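Ceramide very long chain fatty acid hydroxylase SCS7 (Saccharomyces cerevisiae, PDB 4ZR1) hydroxylates the very long chain fatty acid of ceramides, probably at C-2, as a membrane enzyme with a zinc-bound, probably catalytic dimetal centre. Local coordinates at residues T143-Y147 and W270-T276; V121-M126 and L211-Y215; F69-V75 and D157-E162. All blocks are in the same frame, centred on the assembly; numbering follows the deposited sequence.

Interaction 1. Residues T143-Y147 and W270-T276; sequences TLIEY and WDEVFGT
Y147 reaches from helix 128-154 to the far end of helix 269-273, where its hydroxyl donates to T276, 2.7 Å from OH to OG1. The side chain of T276 comes from the opposite direction, and its OG1 lies at the edge of the phenol, in the ring plane. The carboxylate of D271 joins it at that edge, OD1 being 3.2 Å from Y147 CE1, with its plane steeply turned against the ring. T276 OG1 in turn donates to D271 OD1. Over one face of the phenol sits W270 O, and the W270 CB methylene packs 3.6 Å from Y147 CD1. The F274 ring lies nearly parallel to the Y147 ring but is slid so far aside that the two barely overlap, centroids 5.3 Å apart.

One turn earlier, L144 CD1 stands over the middle of the six-membered ring of W270, 3.5 Å from its centroid, a CH-pi contact. The same methyl meets the edge of F274. At the indole's own edge, W270 NE1 gives a nearly straight hydrogen bond (166°) to T143 OG1. T143 chi1 of 75° sets OG1 between backbone N and carbonyl carbon, where it also bonds F140 O within the helix.

Further out, R151 bonds Y147 OH, giving this hydroxyl two partners. F263 N, G264 N and the Y250 hydroxyl hold the D271 carboxylate. A Schellman motif with G275 at C-prime ends helix 269-273 and turns the chain so that T276 faces Y147. Short helix 269-273, probably cytoplasmic, is thus docked against transmembrane helix 128-154 near the zinc ligands H150 and H254, with the loop through L261 and F263 beside T276 and helix 242-256 reaching D271 through Y250.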
loop_
_atom_site.group_PDB
_atom_site.type_symbol
_atom_site.label_atom_id
_atom_site.label_comp_id
_atom_site.label_asym_id
_atom_site.label_seq_id
_atom_site.Cartn_x
_atom_site.Cartn_y
_atom_site.Cartn_z
ATOM N N THR A 143 9.643 10.275 -2.693
ATOM C CA THR A 143 10.136 9.093 -1.977
ATOM C C THR A 143 10.021 9.264 -0.473
ATOM O O THR A 143 9.918 8.278 0.259
ATOM C CB THR A 143 11.614 8.768 -2.292
ATOM O OG1 THR A 143 12.478 9.702 -1.624
ATOM C CG2 THR A 143 11.853 8.803 -3.772
ATOM N N LEU A 144 10.061 10.519 -0.022
ATOM C CA LEU A 144 9.940 10.821 1.395
ATOM C C LEU A 144 8.482 10.703 1.823
ATOM O O LEU A 144 8.173 10.081 2.840
ATOM C CB LEU A 144 10.490 12.216 1.703
ATOM C CG LEU A 144 10.657 12.499 3.200
ATOM C CD1 LEU A 144 11.518 11.429 3.889
ATOM C CD2 LEU A 144 11.252 13.875 3.405
ATOM N N ILE A 145 7.599 11.308 1.032
ATOM C CA ILE A 145 6.158 11.110 1.141
ATOM C C ILE A 145 5.776 9.626 1.133
ATOM O O ILE A 145 5.043 9.156 2.017
ATOM C CB ILE A 145 5.437 11.832 0.004
ATOM C CG1 ILE A 145 5.560 13.345 0.208
ATOM C CG2 ILE A 145 3.983 11.405 -0.072
ATOM C CD1 ILE A 145 5.141 14.166 -0.994
ATOM N N GLU A 146 6.285 8.903 0.137
ATOM C CA GLU A 146 6.128 7.448 0.052
ATOM C C GLU A 146 6.472 6.755 1.372
ATOM O O GLU A 146 5.702 5.937 1.863
ATOM C CB GLU A 146 7.000 6.885 -1.073
ATOM C CG GLU A 146 7.096 5.369 -1.079
ATOM C CD GLU A 146 8.205 4.850 -1.985
ATOM O OE1 GLU A 146 8.954 3.948 -1.535
ATOM O OE2 GLU A 146 8.316 5.324 -3.145
ATOM N N TYR A 147 7.620 7.096 1.950
ATOM C CA TYR A 147 8.016 6.564 3.257
ATOM C C TYR A 147 7.061 7.003 4.372
ATOM O O TYR A 147 6.701 6.199 5.228
ATOM C CB TYR A 147 9.451 6.993 3.609
ATOM C CG TYR A 147 9.919 6.489 4.957
ATOM C CD1 TYR A 147 10.483 5.227 5.091
ATOM C CD2 TYR A 147 9.772 7.269 6.102
ATOM C CE1 TYR A 147 10.897 4.758 6.325
ATOM C CE2 TYR A 147 10.180 6.811 7.331
ATOM C CZ TYR A 147 10.745 5.555 7.438
ATOM O OH TYR A 147 11.153 5.097 8.668
ATOM N N TRP A 270 15.145 5.679 2.826
ATOM C CA TRP A 270 14.595 6.337 4.000
ATOM C C TRP A 270 14.407 5.386 5.182
ATOM O O TRP A 270 14.231 5.836 6.319
ATOM C CB TRP A 270 13.269 7.012 3.641
ATOM C CG TRP A 270 13.434 8.061 2.602
ATOM C CD1 TRP A 270 13.004 8.014 1.310
ATOM C CD2 TRP A 270 14.112 9.312 2.753
ATOM N NE1 TRP A 270 13.355 9.164 0.647
ATOM C CE2 TRP A 270 14.041 9.978 1.514
ATOM C CE3 TRP A 270 14.776 9.936 3.821
ATOM C CZ2 TRP A 270 14.602 11.241 1.312
ATOM C CZ3 TRP A 270 15.329 11.186 3.620
ATOM C CH2 TRP A 270 15.238 11.827 2.376
ATOM N N ASP A 271 14.433 4.082 4.920
ATOM C CA ASP A 271 14.399 3.096 5.996
ATOM C C ASP A 271 15.704 3.159 6.774
ATOM O O ASP A 271 15.736 3.091 8.004
ATOM C CB ASP A 271 14.188 1.685 5.448
ATOM C CG ASP A 271 12.724 1.314 5.340
ATOM O OD1 ASP A 271 11.932 1.749 6.207
ATOM O OD2 ASP A 271 12.368 0.593 4.381
ATOM N N GLU A 272 16.787 3.291 6.029
ATOM C CA GLU A 272 18.105 3.340 6.620
ATOM C C GLU A 272 18.268 4.647 7.403
ATOM O O GLU A 272 18.649 4.646 8.572
ATOM C CB GLU A 272 19.150 3.196 5.525
ATOM C CG GLU A 272 20.142 2.088 5.761
ATOM C CD GLU A 272 20.680 1.490 4.466
ATOM O OE1 GLU A 272 20.897 2.260 3.506
ATOM O OE2 GLU A 272 20.976 0.274 4.432
ATOM N N VAL A 273 17.929 5.750 6.749
ATOM C CA VAL A 273 17.977 7.081 7.342
ATOM C C VAL A 273 17.223 7.166 8.672
ATOM O O VAL A 273 17.743 7.715 9.643
ATOM C CB VAL A 273 17.391 8.123 6.367
ATOM C CG1 VAL A 273 17.291 9.486 7.021
ATOM C CG2 VAL A 273 18.210 8.179 5.082
ATOM N N PHE A 274 16.009 6.615 8.720
ATOM C CA PHE A 274 15.154 6.739 9.906
ATOM C C PHE A 274 15.096 5.472 10.738
ATOM O O PHE A 274 14.217 5.314 11.589
ATOM C CB PHE A 274 13.737 7.134 9.513
ATOM C CG PHE A 274 13.639 8.481 8.885
ATOM C CD1 PHE A 274 13.810 9.627 9.647
ATOM C CD2 PHE A 274 13.320 8.610 7.550
ATOM C CE1 PHE A 274 13.699 10.889 9.074
ATOM C CE2 PHE A 274 13.200 9.869 6.965
ATOM C CZ PHE A 274 13.390 11.011 7.728
ATOM N N GLY A 275 16.034 4.571 10.479
ATOM C CA GLY A 275 16.194 3.380 11.287
ATOM C C GLY A 275 14.965 2.499 11.339
ATOM O O GLY A 275 14.486 2.149 12.416
ATOM N N THR A 276 14.443 2.152 10.169
ATOM C CA THR A 276 13.378 1.168 10.075
ATOM C C THR A 276 13.736 0.114 9.038
ATOM O O THR A 276 12.864 -0.611 8.567
ATOM C CB THR A 276 12.017 1.806 9.705
ATOM O OG1 THR A 276 12.156 2.587 8.511
ATOM C CG2 THR A 276 11.498 2.685 10.837
#

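Interaction 2. Residues V121-M126 and L211-Y215; sequences VALKNM and LYWAY
Transmembrane helices 106-125 and 211-236 meet here as an antiparallel pair at what is probably the lumenal end of the bundle, with V121, A122, N125 and M126 set against Y212, W213 and Y215. Over the short segments the axes approach to 8.5 Å, and their N-to-C directions differ by 141°. Aliphatic, aromatic and amide groups packed together make the contact. N125 covers one face of the Y212 ring: its CB stands 3.3 Å from the ring centroid, almost on the normal, as a CH-pi contact, and its amide stacks on the ring with the two planes only 10° apart. The opposite face of this tyrosine is taken by L211 CD2 from its own helix, so the ring is sandwiched between the asparagine and a leucine methyl.

V121 serves both tyrosines with one branch. With CG1 anti to the backbone N (chi1 169°), that methyl sits over the centre of the Y215 ring, 3.8 Å from its centroid, while touching the edge of Y212 at CE1. Between the backbones A122 allows the closest CA pair, with Y212, and its CB lies 3.6 Å from Y212 O and also packs on Y215 CB.

M126, extended beyond CG, runs out to W213. Its SD approaches the indole obliquely in a Met-aromatic contact, and CE comes 3.4 Å from W213 CD1. Helix 128-154 lines this side through A131 and L134, whereas Y215 continues the aromatic packing to F206, edge-to-face, and to H118. The rotation of the stacked amide is probably fixed by a bond within 121-126: N125 ND2 donates to V121 O at 2.6 Å, reaching that oxygen from the face opposite to K124 N.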
loop_
_atom_site.group_PDB
_atom_site.type_symbol
_atom_site.label_atom_id
_atom_site.label_comp_id
_atom_site.label_asym_id
_atom_site.label_seq_id
_atom_site.Cartn_x
_atom_site.Cartn_y
_atom_site.Cartn_z
ATOM N N VAL A 121 4.154 22.695 -19.486
ATOM C CA VAL A 121 3.869 24.089 -19.166
ATOM C C VAL A 121 5.106 24.774 -18.603
ATOM O O VAL A 121 5.474 25.871 -19.026
ATOM C CB VAL A 121 2.726 24.226 -18.133
ATOM C CG1 VAL A 121 2.635 25.662 -17.624
ATOM C CG2 VAL A 121 1.397 23.767 -18.719
ATOM N N ALA A 122 5.737 24.121 -17.635
ATOM C CA ALA A 122 6.943 24.646 -17.020
ATOM C C ALA A 122 8.068 24.867 -18.045
ATOM O O ALA A 122 8.798 25.856 -17.967
ATOM C CB ALA A 122 7.405 23.714 -15.913
ATOM N N LEU A 123 8.193 23.962 -19.010
ATOM C CA LEU A 123 9.266 24.041 -20.002
ATOM C C LEU A 123 9.047 25.129 -21.062
ATOM O O LEU A 123 9.894 25.318 -21.926
ATOM C CB LEU A 123 9.447 22.687 -20.698
ATOM C CG LEU A 123 10.041 21.559 -19.852
ATOM C CD1 LEU A 123 9.873 20.221 -20.552
ATOM C CD2 LEU A 123 11.509 21.815 -19.561
ATOM N N LYS A 124 7.930 25.845 -20.998
ATOM C CA LYS A 124 7.652 26.917 -21.961
ATOM C C LYS A 124 7.670 28.280 -21.244
ATOM O O LYS A 124 7.622 29.333 -21.867
ATOM C CB LYS A 124 6.300 26.657 -22.643
ATOM C CG LYS A 124 5.581 27.793 -23.439
ATOM C CD LYS A 124 6.424 28.698 -24.353
ATOM C CE LYS A 124 5.548 29.702 -25.085
ATOM N NZ LYS A 124 4.653 30.403 -24.106
ATOM N N ASN A 125 7.791 28.274 -19.926
ATOM C CA ASN A 125 7.682 29.524 -19.189
ATOM C C ASN A 125 8.817 29.730 -18.211
ATOM O O ASN A 125 8.791 30.642 -17.377
ATOM C CB ASN A 125 6.348 29.564 -18.464
ATOM C CG ASN A 125 5.179 29.470 -19.417
ATOM O OD1 ASN A 125 4.795 30.465 -20.027
ATOM N ND2 ASN A 125 4.620 28.269 -19.569
ATOM N N MET A 126 9.833 28.890 -18.335
ATOM C CA MET A 126 10.866 28.821 -17.316
ATOM C C MET A 126 12.154 28.229 -17.877
ATOM O O MET A 126 12.123 27.509 -18.873
ATOM C CB MET A 126 10.354 27.994 -16.155
ATOM C CG MET A 126 11.286 27.893 -15.021
ATOM S SD MET A 126 10.642 26.688 -13.888
ATOM C CE MET A 126 11.992 26.776 -12.719
ATOM N N LEU A 211 4.669 29.969 -9.419
ATOM C CA LEU A 211 3.774 29.236 -10.298
ATOM C C LEU A 211 4.437 28.129 -11.132
ATOM O O LEU A 211 4.109 26.952 -10.965
ATOM C CB LEU A 211 3.060 30.231 -11.208
ATOM C CG LEU A 211 1.826 29.750 -11.956
ATOM C CD1 LEU A 211 0.690 30.677 -11.645
ATOM C CD2 LEU A 211 2.114 29.800 -13.424
ATOM N N TYR A 212 5.375 28.483 -12.006
ATOM C CA TYR A 212 5.913 27.491 -12.945
ATOM C C TYR A 212 6.913 26.561 -12.284
ATOM O O TYR A 212 7.247 25.511 -12.836
ATOM C CB TYR A 212 6.548 28.175 -14.150
ATOM C CG TYR A 212 5.542 28.945 -14.960
ATOM C CD1 TYR A 212 4.546 28.282 -15.662
ATOM C CD2 TYR A 212 5.569 30.332 -15.010
ATOM C CE1 TYR A 212 3.612 28.974 -16.404
ATOM C CE2 TYR A 212 4.634 31.033 -15.753
ATOM C CZ TYR A 212 3.663 30.345 -16.447
ATOM O OH TYR A 212 2.730 31.024 -17.184
ATOM N N TRP A 213 7.379 26.941 -11.098
ATOM C CA TRP A 213 8.172 26.037 -10.275
ATOM C C TRP A 213 7.276 24.921 -9.751
ATOM O O TRP A 213 7.717 23.788 -9.545
ATOM C CB TRP A 213 8.810 26.764 -9.088
ATOM C CG TRP A 213 9.891 27.775 -9.392
ATOM C CD1 TRP A 213 10.072 28.485 -10.548
ATOM C CD2 TRP A 213 10.935 28.191 -8.501
ATOM N NE1 TRP A 213 11.172 29.309 -10.431
ATOM C CE2 TRP A 213 11.715 29.150 -9.181
ATOM C CE3 TRP A 213 11.290 27.838 -7.192
ATOM C CZ2 TRP A 213 12.828 29.761 -8.597
ATOM C CZ3 TRP A 213 12.397 28.446 -6.611
ATOM C CH2 TRP A 213 13.154 29.394 -7.316
ATOM N N ALA A 214 6.013 25.265 -9.502
ATOM C CA ALA A 214 5.049 24.310 -8.980
ATOM C C ALA A 214 4.677 23.319 -10.066
ATOM O O ALA A 214 4.550 22.132 -9.798
ATOM C CB ALA A 214 3.822 25.016 -8.455
ATOM N N TYR A 215 4.520 23.806 -11.295
ATOM C CA TYR A 215 4.253 22.931 -12.425
ATOM C C TYR A 215 5.315 21.855 -12.548
ATOM O O TYR A 215 4.993 20.667 -12.624
ATOM C CB TYR A 215 4.162 23.732 -13.722
ATOM C CG TYR A 215 2.815 24.377 -13.907
ATOM C CD1 TYR A 215 1.755 23.669 -14.461
ATOM C CD2 TYR A 215 2.593 25.687 -13.508
ATOM C CE1 TYR A 215 0.522 24.246 -14.617
ATOM C CE2 TYR A 215 1.359 26.275 -13.664
ATOM C CZ TYR A 215 0.331 25.548 -14.219
ATOM O OH TYR A 215 -0.897 26.141 -14.373
#

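Interaction 3. Residues F69-V75 and D157-E162; sequences FKKDFYV and DDWLPE
The K71 side chain, from the first residue of helix 71-78, starts with CG anti to the backbone N (chi1 174°), then bends at chi2 and again at chi3, which swings its ammonium group over to D158. E162 bends too, at chi2 (-71°), folding its carboxylate back onto the first turn of that helix. Two polar elements result: a salt-bridge network of K71, D72 and D158, and a glutamate from the loop 157-162 at the N-terminal end of a probably cytoplasmic helix.

K70 holds the N-cap position, and the next backbone N-H, that of K71, points to E162: N lies 2.8 Å from OE1, met on the syn side, tilted 28° out of the carboxylate plane, with OE2 a weaker second acceptor. The helix N terminus would probably help stabilise the negative charge here.

The aliphatic part of K71 lies across L160, its CG 3.8 Å from L160 CB, and also touches F167 of helix 164-179. Beside it, L160 CD1 rests against V75 CG1, 4.0 Å away, and obliquely against the Y74 ring, which F167 stacks on and H170 bonds at the hydroxyl. V75 CG1 also packs 3.7 Å from D157 O, while the D157 carboxylate turns to H170 and, weakly, to the zinc ligand H155.

Three oxygens bond K71 NZ. D72 OD2 is a weak partner, D158 O is met in its carbonyl plane on a lone pair, and D158 OD1 receives K71 NZ at 2.6 Å, nearly along its C-O axis.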
loop_
_atom_site.group_PDB
_atom_site.type_symbol
_atom_site.label_atom_id
_atom_site.label_comp_id
_atom_site.label_asym_id
_atom_site.label_seq_id
_atom_site.Cartn_x
_atom_site.Cartn_y
_atom_site.Cartn_z
ATOM N N PHE A 69 -15.198 -5.844 16.894
ATOM C CA PHE A 69 -13.749 -5.864 17.031
ATOM C C PHE A 69 -13.280 -4.748 17.950
ATOM O O PHE A 69 -13.799 -3.631 17.909
ATOM C CB PHE A 69 -13.055 -5.692 15.670
ATOM C CG PHE A 69 -13.370 -6.763 14.664
ATOM C CD1 PHE A 69 -13.657 -8.056 15.063
ATOM C CD2 PHE A 69 -13.375 -6.467 13.307
ATOM C CE1 PHE A 69 -13.940 -9.037 14.131
ATOM C CE2 PHE A 69 -13.661 -7.444 12.369
ATOM C CZ PHE A 69 -13.945 -8.732 12.784
ATOM N N LYS A 70 -12.281 -5.036 18.766
ATOM C CA LYS A 70 -11.508 -3.951 19.334
ATOM C C LYS A 70 -10.213 -3.811 18.548
ATOM O O LYS A 70 -9.754 -4.757 17.898
ATOM C CB LYS A 70 -11.250 -4.146 20.836
ATOM C CG LYS A 70 -11.593 -5.504 21.421
ATOM C CD LYS A 70 -11.855 -5.311 22.906
ATOM C CE LYS A 70 -12.207 -6.595 23.654
ATOM N NZ LYS A 70 -11.980 -6.430 25.129
ATOM N N LYS A 71 -9.658 -2.604 18.597
ATOM C CA LYS A 71 -8.561 -2.185 17.731
ATOM C C LYS A 71 -7.407 -3.178 17.643
ATOM O O LYS A 71 -6.944 -3.495 16.552
ATOM C CB LYS A 71 -8.035 -0.832 18.207
ATOM C CG LYS A 71 -6.796 -0.343 17.487
ATOM C CD LYS A 71 -5.758 0.159 18.480
ATOM C CE LYS A 71 -5.106 -0.990 19.213
ATOM N NZ LYS A 71 -4.115 -0.543 20.231
ATOM N N ASP A 72 -6.940 -3.670 18.784
ATOM C CA ASP A 72 -5.777 -4.549 18.795
ATOM C C ASP A 72 -6.020 -5.831 18.007
ATOM O O ASP A 72 -5.094 -6.397 17.429
ATOM C CB ASP A 72 -5.373 -4.887 20.231
ATOM C CG ASP A 72 -4.525 -3.805 20.864
ATOM O OD1 ASP A 72 -3.306 -3.792 20.608
ATOM O OD2 ASP A 72 -5.071 -2.968 21.611
ATOM N N PHE A 73 -7.270 -6.276 17.980
ATOM C CA PHE A 73 -7.626 -7.497 17.270
ATOM C C PHE A 73 -7.700 -7.249 15.769
ATOM O O PHE A 73 -7.207 -8.049 14.966
ATOM C CB PHE A 73 -8.950 -8.035 17.782
ATOM C CG PHE A 73 -9.422 -9.264 17.063
ATOM C CD1 PHE A 73 -8.693 -10.441 17.133
ATOM C CD2 PHE A 73 -10.605 -9.246 16.326
ATOM C CE1 PHE A 73 -9.125 -11.582 16.481
ATOM C CE2 PHE A 73 -11.047 -10.382 15.667
ATOM C CZ PHE A 73 -10.305 -11.555 15.746
ATOM N N TYR A 74 -8.316 -6.135 15.395
ATOM C CA TYR A 74 -8.373 -5.744 13.996
ATOM C C TYR A 74 -6.974 -5.606 13.376
ATOM O O TYR A 74 -6.730 -6.121 12.279
ATOM C CB TYR A 74 -9.138 -4.431 13.835
ATOM C CG TYR A 74 -8.933 -3.834 12.474
ATOM C CD1 TYR A 74 -9.627 -4.320 11.367
ATOM C CD2 TYR A 74 -8.012 -2.813 12.279
ATOM C CE1 TYR A 74 -9.424 -3.785 10.103
ATOM C CE2 TYR A 74 -7.798 -2.274 11.021
ATOM C CZ TYR A 74 -8.504 -2.760 9.938
ATOM O OH TYR A 74 -8.281 -2.216 8.695
ATOM N N VAL A 75 -6.061 -4.914 14.068
ATOM C CA VAL A 75 -4.723 -4.672 13.518
ATOM C C VAL A 75 -3.918 -5.963 13.480
ATOM O O VAL A 75 -3.129 -6.176 12.571
ATOM C CB VAL A 75 -3.915 -3.592 14.312
ATOM C CG1 VAL A 75 -4.669 -2.281 14.355
ATOM C CG2 VAL A 75 -3.596 -4.053 15.715
ATOM N N ASP A 157 -2.108 1.729 12.647
ATOM C CA ASP A 157 -2.179 0.512 13.475
ATOM C C ASP A 157 -2.509 0.744 14.951
ATOM O O ASP A 157 -3.624 1.145 15.274
ATOM C CB ASP A 157 -0.867 -0.268 13.359
ATOM C CG ASP A 157 -0.539 -0.651 11.916
ATOM O OD1 ASP A 157 -1.377 -0.423 11.012
ATOM O OD2 ASP A 157 0.558 -1.195 11.688
ATOM N N ASP A 158 -1.543 0.472 15.831
ATOM C CA ASP A 158 -1.713 0.598 17.286
ATOM C C ASP A 158 -2.379 1.917 17.694
ATOM O O ASP A 158 -3.214 1.942 18.594
ATOM C CB ASP A 158 -0.353 0.468 17.989
ATOM C CG ASP A 158 -0.475 0.156 19.478
ATOM O OD1 ASP A 158 -1.606 0.157 20.013
ATOM O OD2 ASP A 158 0.574 -0.079 20.119
ATOM N N TRP A 159 -2.025 3.002 17.011
ATOM C CA TRP A 159 -2.523 4.332 17.355
ATOM C C TRP A 159 -3.995 4.559 16.969
ATOM O O TRP A 159 -4.538 5.640 17.200
ATOM C CB TRP A 159 -1.636 5.403 16.701
ATOM C CG TRP A 159 -0.155 5.235 16.999
ATOM C CD1 TRP A 159 0.402 4.788 18.165
ATOM C CD2 TRP A 159 0.947 5.499 16.107
ATOM N NE1 TRP A 159 1.774 4.764 18.058
ATOM C CE2 TRP A 159 2.134 5.193 16.809
ATOM C CE3 TRP A 159 1.043 5.963 14.786
ATOM C CZ2 TRP A 159 3.403 5.337 16.232
ATOM C CZ3 TRP A 159 2.306 6.104 14.216
ATOM C CH2 TRP A 159 3.465 5.794 14.941
ATOM N N LEU A 160 -4.641 3.547 16.397
ATOM C CA LEU A 160 -6.032 3.666 15.946
ATOM C C LEU A 160 -7.053 3.733 17.085
ATOM O O LEU A 160 -6.877 3.103 18.129
ATOM C CB LEU A 160 -6.398 2.489 15.036
ATOM C CG LEU A 160 -6.090 2.519 13.537
ATOM C CD1 LEU A 160 -6.201 1.113 12.968
ATOM C CD2 LEU A 160 -7.051 3.445 12.820
ATOM N N PRO A 161 -8.145 4.484 16.875
ATOM C CA PRO A 161 -9.258 4.544 17.825
ATOM C C PRO A 161 -9.972 3.214 17.972
ATOM O O PRO A 161 -9.687 2.271 17.237
ATOM C CB PRO A 161 -10.208 5.574 17.202
ATOM C CG PRO A 161 -9.394 6.318 16.198
ATOM C CD PRO A 161 -8.371 5.353 15.706
ATOM N N GLU A 162 -10.901 3.145 18.921
ATOM C CA GLU A 162 -11.805 2.008 19.014
ATOM C C GLU A 162 -13.063 2.326 18.223
ATOM O O GLU A 162 -14.141 2.503 18.785
ATOM C CB GLU A 162 -12.131 1.683 20.469
ATOM C CG GLU A 162 -10.933 1.149 21.255
ATOM C CD GLU A 162 -10.543 -0.262 20.833
ATOM O OE1 GLU A 162 -11.311 -0.883 20.065
ATOM O OE2 GLU A 162 -9.473 -0.753 21.267
#

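In the fold
The three contacts are separate and alternate along the chain. Interaction 2 ties the probably lumenal ends of two transmembrane helices, away from the metal site, its centre about 45 Å from that of interaction 3 on the other side of the chain's centre. Interactions 1 and 3, centres about 24 Å apart, both approach the zinc centre. Helix 128-154 carries Y147 of interaction 1, whose side chain is about 6 Å from that of the ligand H150, and leads to the loop of interaction 3, where the D157 side chain is about 7 Å from a zinc ion. A bound tridecane is about 9 Å from the L144 side chain, and one is about 8 Å from that of W213.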